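Local coordinates for conserved domain protein (Streptococcus pneumoniae, PDB 2FI0) that is of unknown function but forms a small domain of short helices with a two-stranded parallel sheet, belonging to the DUF1858 family, at residues D6-D10 and H22-L26; V11-A16 and G47-K53. One frame throughout, in Å; residues are numbered along the deposited sequence.

Contact 1 of 2, residues D6-D10 and H22-L26; sequences DNIID and HPEVL
N7 takes up left-handed backbone angles (phi/psi 63/40) just ahead of the short extended strand 8-10, while H22, the first residue past helix 15-21 to leave helical angles, begins a turn closed by V25 N to H22 O (2.9 Å) that leads into helix 26-29. The two backbones stay well apart, N7 and H22 coming nearest at 7.5 Å between CA atoms, so side chains bridge the gap. H22, chi1 m and chi2 104°, points its ring at the strand and lies obliquely against it: NE2 is 3.9 Å from N7 CA, and ND1 is 4.0 Å from I9 CG1. Beside the imidazole, I9 (m, t) reaches CD1 to within 3.6 Å of V25 CG2 in apolar contact. No hydrogen bond joins the segments; E24 OE2 instead bonds Y75 OH. Strand 8-10 thus packs against the turn between two helices; I9, and N7 just before the strand, hydrogen-bond parallel strand 76-78 through their backbones, while I9 and V25 both touch V18 of helix 15-21 and L70 of helix 63-72.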
loop_
_atom_site.group_PDB
_atom_site.type_symbol
_atom_site.label_atom_id
_atom_site.label_comp_id
_atom_site.label_asym_id
_atom_site.label_seq_id
_atom_site.Cartn_x
_atom_site.Cartn_y
_atom_site.Cartn_z
ATOM N N ASP A 6 -12.725 10.124 2.425
ATOM C CA ASP A 6 -12.142 9.064 3.212
ATOM C C ASP A 6 -11.516 8.048 2.257
ATOM O O ASP A 6 -11.758 8.078 1.040
ATOM C CB ASP A 6 -13.242 8.410 4.072
ATOM C CG ASP A 6 -14.016 9.423 4.910
ATOM O OD1 ASP A 6 -13.409 10.443 5.318
ATOM O OD2 ASP A 6 -15.228 9.209 5.182
ATOM N N ASN A 7 -10.710 7.159 2.814
ATOM C CA ASN A 7 -10.155 6.034 2.062
ATOM C C ASN A 7 -9.230 6.449 0.903
ATOM O O ASN A 7 -9.226 5.843 -0.148
ATOM C CB ASN A 7 -11.287 5.086 1.608
ATOM C CG ASN A 7 -12.049 4.470 2.792
ATOM O OD1 ASN A 7 -11.477 3.745 3.609
ATOM N ND2 ASN A 7 -13.340 4.796 2.904
ATOM N N ILE A 8 -8.414 7.469 1.146
ATOM C CA ILE A 8 -7.432 7.951 0.185
ATOM C C ILE A 8 -6.092 7.296 0.531
ATOM O O ILE A 8 -5.672 7.320 1.688
ATOM C CB ILE A 8 -7.322 9.498 0.237
ATOM C CG1 ILE A 8 -8.644 10.137 -0.202
ATOM C CG2 ILE A 8 -6.167 10.005 -0.614
ATOM C CD1 ILE A 8 -8.779 11.572 0.243
ATOM N N ILE A 9 -5.447 6.705 -0.471
ATOM C CA ILE A 9 -4.165 6.039 -0.303
ATOM C C ILE A 9 -3.128 6.707 -1.193
ATOM O O ILE A 9 -3.315 6.840 -2.390
ATOM C CB ILE A 9 -4.262 4.526 -0.592
ATOM C CG1 ILE A 9 -5.104 3.872 0.503
ATOM C CG2 ILE A 9 -2.847 3.891 -0.670
ATOM C CD1 ILE A 9 -5.434 2.413 0.272
ATOM N N ASP A 10 -2.045 7.145 -0.570
ATOM C CA ASP A 10 -0.948 7.787 -1.261
ATOM C C ASP A 10 0.132 6.716 -1.479
ATOM O O ASP A 10 0.650 6.138 -0.522
ATOM C CB ASP A 10 -0.435 8.953 -0.407
ATOM C CG ASP A 10 0.528 9.855 -1.156
ATOM O OD1 ASP A 10 1.205 9.374 -2.086
ATOM O OD2 ASP A 10 0.614 11.053 -0.800
ATOM N N HIS A 22 -4.829 3.286 7.561
ATOM C CA HIS A 22 -5.854 2.364 7.063
ATOM C C HIS A 22 -5.554 0.904 7.442
ATOM O O HIS A 22 -5.115 0.134 6.579
ATOM C CB HIS A 22 -5.936 2.456 5.534
ATOM C CG HIS A 22 -6.208 3.833 5.015
ATOM N ND1 HIS A 22 -5.226 4.615 4.447
ATOM C CD2 HIS A 22 -7.348 4.564 4.962
ATOM C CE1 HIS A 22 -5.748 5.767 4.066
ATOM N NE2 HIS A 22 -7.036 5.759 4.359
ATOM N N PRO A 23 -5.786 0.512 8.719
ATOM C CA PRO A 23 -5.464 -0.868 9.140
ATOM C C PRO A 23 -6.110 -1.950 8.261
ATOM O O PRO A 23 -5.500 -2.979 8.000
ATOM C CB PRO A 23 -5.981 -0.947 10.589
ATOM C CG PRO A 23 -6.120 0.468 11.057
ATOM C CD PRO A 23 -6.302 1.336 9.825
ATOM N N GLU A 24 -7.320 -1.683 7.785
ATOM C CA GLU A 24 -8.065 -2.603 6.898
ATOM C C GLU A 24 -7.395 -2.863 5.542
ATOM O O GLU A 24 -7.709 -3.854 4.874
ATOM C CB GLU A 24 -9.484 -2.084 6.602
ATOM C CG GLU A 24 -9.984 -0.911 7.469
ATOM C CD GLU A 24 -9.364 0.449 7.074
ATOM O OE1 GLU A 24 -9.041 1.223 8.021
ATOM O OE2 GLU A 24 -9.210 0.736 5.844
ATOM N N VAL A 25 -6.510 -1.972 5.106
ATOM C CA VAL A 25 -5.862 -2.148 3.807
ATOM C C VAL A 25 -4.753 -3.209 3.845
ATOM O O VAL A 25 -4.356 -3.701 2.797
ATOM C CB VAL A 25 -5.322 -0.808 3.242
ATOM C CG1 VAL A 25 -3.948 -0.483 3.799
ATOM C CG2 VAL A 25 -5.290 -0.840 1.700
ATOM N N LEU A 26 -4.277 -3.580 5.039
ATOM C CA LEU A 26 -3.189 -4.564 5.156
ATOM C C LEU A 26 -3.542 -5.907 4.496
ATOM O O LEU A 26 -2.731 -6.480 3.774
ATOM C CB LEU A 26 -2.792 -4.777 6.625
ATOM C CG LEU A 26 -1.619 -5.726 6.902
ATOM C CD1 LEU A 26 -0.367 -5.275 6.154
ATOM C CD2 LEU A 26 -1.352 -5.832 8.394
#

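Contact 2 of 2, residues V11-A16 and G47-K53; sequences VSIPVA and GRKVSLK
G47, at the start of 47-53 in the weakly bonded helix 46-49, directs its carbonyl to the first turn of helix 15-21: A16 N donates to G47 O at 3.0 Å, and the CA atoms of these two residues are 5.0 Å apart. R48 lays its aliphatic part beside that turn, CD 3.8 Å from A16 CB, while P14 CB rests 3.6 Å from R48 O. Beyond K49 the chain extends at V50 (phi/psi -118/135), whose O accepts from V15 N at 2.8 Å; thus two amides of the first helical turn, which lack acceptors within their helix, find carbonyls across the contact. S51 lies nearest P14, CA to CA 4.1 Å, the segments running in opposite directions, and its CA makes a CH...O contact of 3.2 Å with I13 O. Both P14 and S51 are N-cap residues, so two helix starts meet here. With chi1 p, the S51 side chain caps a backbone N just past 47-53, while S51 N bonds Q54 OE1. L52 (m, t) sets CD2 3.7 Å from V15 CG2 (V15 chi1 t) and CB 3.9 Å from V11 CB; a water bridges L52 N (3.0 Å) to I13 O (2.5 Å). K53 N then donates to V11 O at 3.0 Å, and K53 NZ forms a salt bridge with D81. The paired segments connect the starts of helices 15-21 and 52-59, with V15 and L52 both packing on L29 of helix 26-29.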
loop_
_atom_site.group_PDB
_atom_site.type_symbol
_atom_site.label_atom_id
_atom_site.label_comp_id
_atom_site.label_asym_id
_atom_site.label_seq_id
_atom_site.Cartn_x
_atom_site.Cartn_y
_atom_site.Cartn_z
ATOM N N VAL A 11 0.451 6.439 -2.742
ATOM C CA VAL A 11 1.415 5.388 -3.059
ATOM C C VAL A 11 2.849 5.915 -2.971
ATOM O O VAL A 11 3.791 5.167 -3.196
ATOM C CB VAL A 11 1.146 4.729 -4.459
ATOM C CG1 VAL A 11 -0.198 4.018 -4.473
ATOM C CG2 VAL A 11 1.225 5.747 -5.602
ATOM N N SER A 12 3.005 7.200 -2.649
ATOM C CA SER A 12 4.320 7.826 -2.586
ATOM C C SER A 12 4.881 7.996 -1.184
ATOM O O SER A 12 5.973 8.508 -1.046
ATOM C CB SER A 12 4.309 9.184 -3.291
ATOM O OG SER A 12 3.682 10.177 -2.499
ATOM N N ILE A 13 4.152 7.568 -0.157
ATOM C CA ILE A 13 4.604 7.667 1.230
ATOM C C ILE A 13 4.935 6.254 1.756
ATOM O O ILE A 13 4.518 5.265 1.156
ATOM C CB ILE A 13 3.538 8.370 2.140
ATOM C CG1 ILE A 13 2.255 7.538 2.261
ATOM C CG2 ILE A 13 3.216 9.777 1.614
ATOM C CD1 ILE A 13 1.307 8.047 3.300
ATOM N N PRO A 14 5.693 6.154 2.866
ATOM C CA PRO A 14 6.058 4.835 3.399
ATOM C C PRO A 14 4.868 3.914 3.670
ATOM O O PRO A 14 3.850 4.360 4.168
ATOM C CB PRO A 14 6.798 5.171 4.708
ATOM C CG PRO A 14 7.337 6.535 4.488
ATOM C CD PRO A 14 6.294 7.245 3.656
ATOM N N VAL A 15 5.008 2.634 3.341
ATOM C CA VAL A 15 3.894 1.691 3.465
ATOM C C VAL A 15 3.341 1.622 4.902
ATOM O O VAL A 15 2.129 1.477 5.104
ATOM C CB VAL A 15 4.269 0.276 2.960
ATOM C CG1 VAL A 15 3.120 -0.691 3.180
ATOM C CG2 VAL A 15 4.573 0.320 1.498
ATOM N N ALA A 16 4.222 1.753 5.887
ATOM C CA ALA A 16 3.800 1.790 7.297
ATOM C C ALA A 16 2.808 2.931 7.606
ATOM O O ALA A 16 1.858 2.742 8.375
ATOM C CB ALA A 16 5.012 1.893 8.205
ATOM N N GLY A 47 8.961 -1.482 5.972
ATOM C CA GLY A 47 7.804 -0.664 5.574
ATOM C C GLY A 47 7.906 0.823 5.895
ATOM O O GLY A 47 7.141 1.629 5.356
ATOM N N ARG A 48 8.847 1.207 6.760
ATOM C CA ARG A 48 9.103 2.634 6.992
ATOM C C ARG A 48 10.084 3.225 5.940
ATOM O O ARG A 48 10.191 4.443 5.783
ATOM C CB ARG A 48 9.531 2.906 8.454
ATOM C CG ARG A 48 8.399 3.530 9.322
ATOM C CD ARG A 48 7.955 2.715 10.547
ATOM N NE ARG A 48 8.613 3.185 11.779
ATOM C CZ ARG A 48 8.156 3.049 13.034
ATOM N NH1 ARG A 48 7.010 2.429 13.313
ATOM N NH2 ARG A 48 8.870 3.544 14.034
ATOM N N LYS A 49 10.764 2.353 5.202
ATOM C CA LYS A 49 11.707 2.771 4.168
ATOM C C LYS A 49 11.117 2.721 2.758
ATOM O O LYS A 49 11.618 3.392 1.844
ATOM C CB LYS A 49 12.933 1.863 4.197
ATOM C CG LYS A 49 13.717 1.890 5.484
ATOM C CD LYS A 49 14.656 0.682 5.546
ATOM C CE LYS A 49 15.748 0.858 6.583
ATOM N NZ LYS A 49 16.553 -0.395 6.771
ATOM N N VAL A 50 10.084 1.909 2.558
ATOM C CA VAL A 50 9.587 1.663 1.209
ATOM C C VAL A 50 8.141 2.151 1.066
ATOM O O VAL A 50 7.313 1.923 1.941
ATOM C CB VAL A 50 9.769 0.152 0.813
ATOM C CG1 VAL A 50 8.673 -0.740 1.378
ATOM C CG2 VAL A 50 9.819 -0.003 -0.671
ATOM N N SER A 51 7.857 2.850 -0.028
ATOM C CA SER A 51 6.486 3.215 -0.374
ATOM C C SER A 51 5.841 2.112 -1.200
ATOM O O SER A 51 6.505 1.136 -1.572
ATOM C CB SER A 51 6.471 4.531 -1.154
ATOM O OG SER A 51 7.127 4.399 -2.392
ATOM N N LEU A 52 4.550 2.252 -1.492
ATOM C CA LEU A 52 3.877 1.296 -2.389
ATOM C C LEU A 52 4.468 1.338 -3.785
ATOM O O LEU A 52 4.570 0.316 -4.461
ATOM C CB LEU A 52 2.370 1.552 -2.466
ATOM C CG LEU A 52 1.598 1.187 -1.188
ATOM C CD1 LEU A 52 0.142 1.540 -1.350
ATOM C CD2 LEU A 52 1.741 -0.287 -0.878
ATOM N N LYS A 53 4.852 2.528 -4.216
ATOM C CA LYS A 53 5.463 2.694 -5.525
ATOM C C LYS A 53 6.827 1.987 -5.578
ATOM O O LYS A 53 7.089 1.232 -6.497
ATOM C CB LYS A 53 5.603 4.176 -5.825
ATOM C CG LYS A 53 5.910 4.483 -7.248
ATOM C CD LYS A 53 6.138 5.981 -7.457
ATOM C CE LYS A 53 4.915 6.798 -7.140
ATOM N NZ LYS A 53 5.073 8.174 -7.668
HETATM O O HOH W 1 2.688 4.223 -0.119
#

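Overall arrangement
Contacts 1 and 2 lie about 13 Å apart, centre to centre, and meet where I9 CG2 packs 3.9 Å from L52 CD1. Along the chain their segments alternate: 6-10 runs straight into 11-16, helix 15-21 carries the chain on to 22-26, and 47-53 follows much later. Helix 15-21 links the two, starting in contact 2 and ending just before 22-26 of contact 1. Contact 1 relies on side-chain packing; contact 2 combines three backbone hydrogen bonds with apolar packing. Contact 1, which includes one strand of the parallel sheet completed by strand 76-78, closes that strand onto the loop after helix 15-21, and contact 2 joins the helix start to helices 46-49 and 52-59 of this compact single-chain domain.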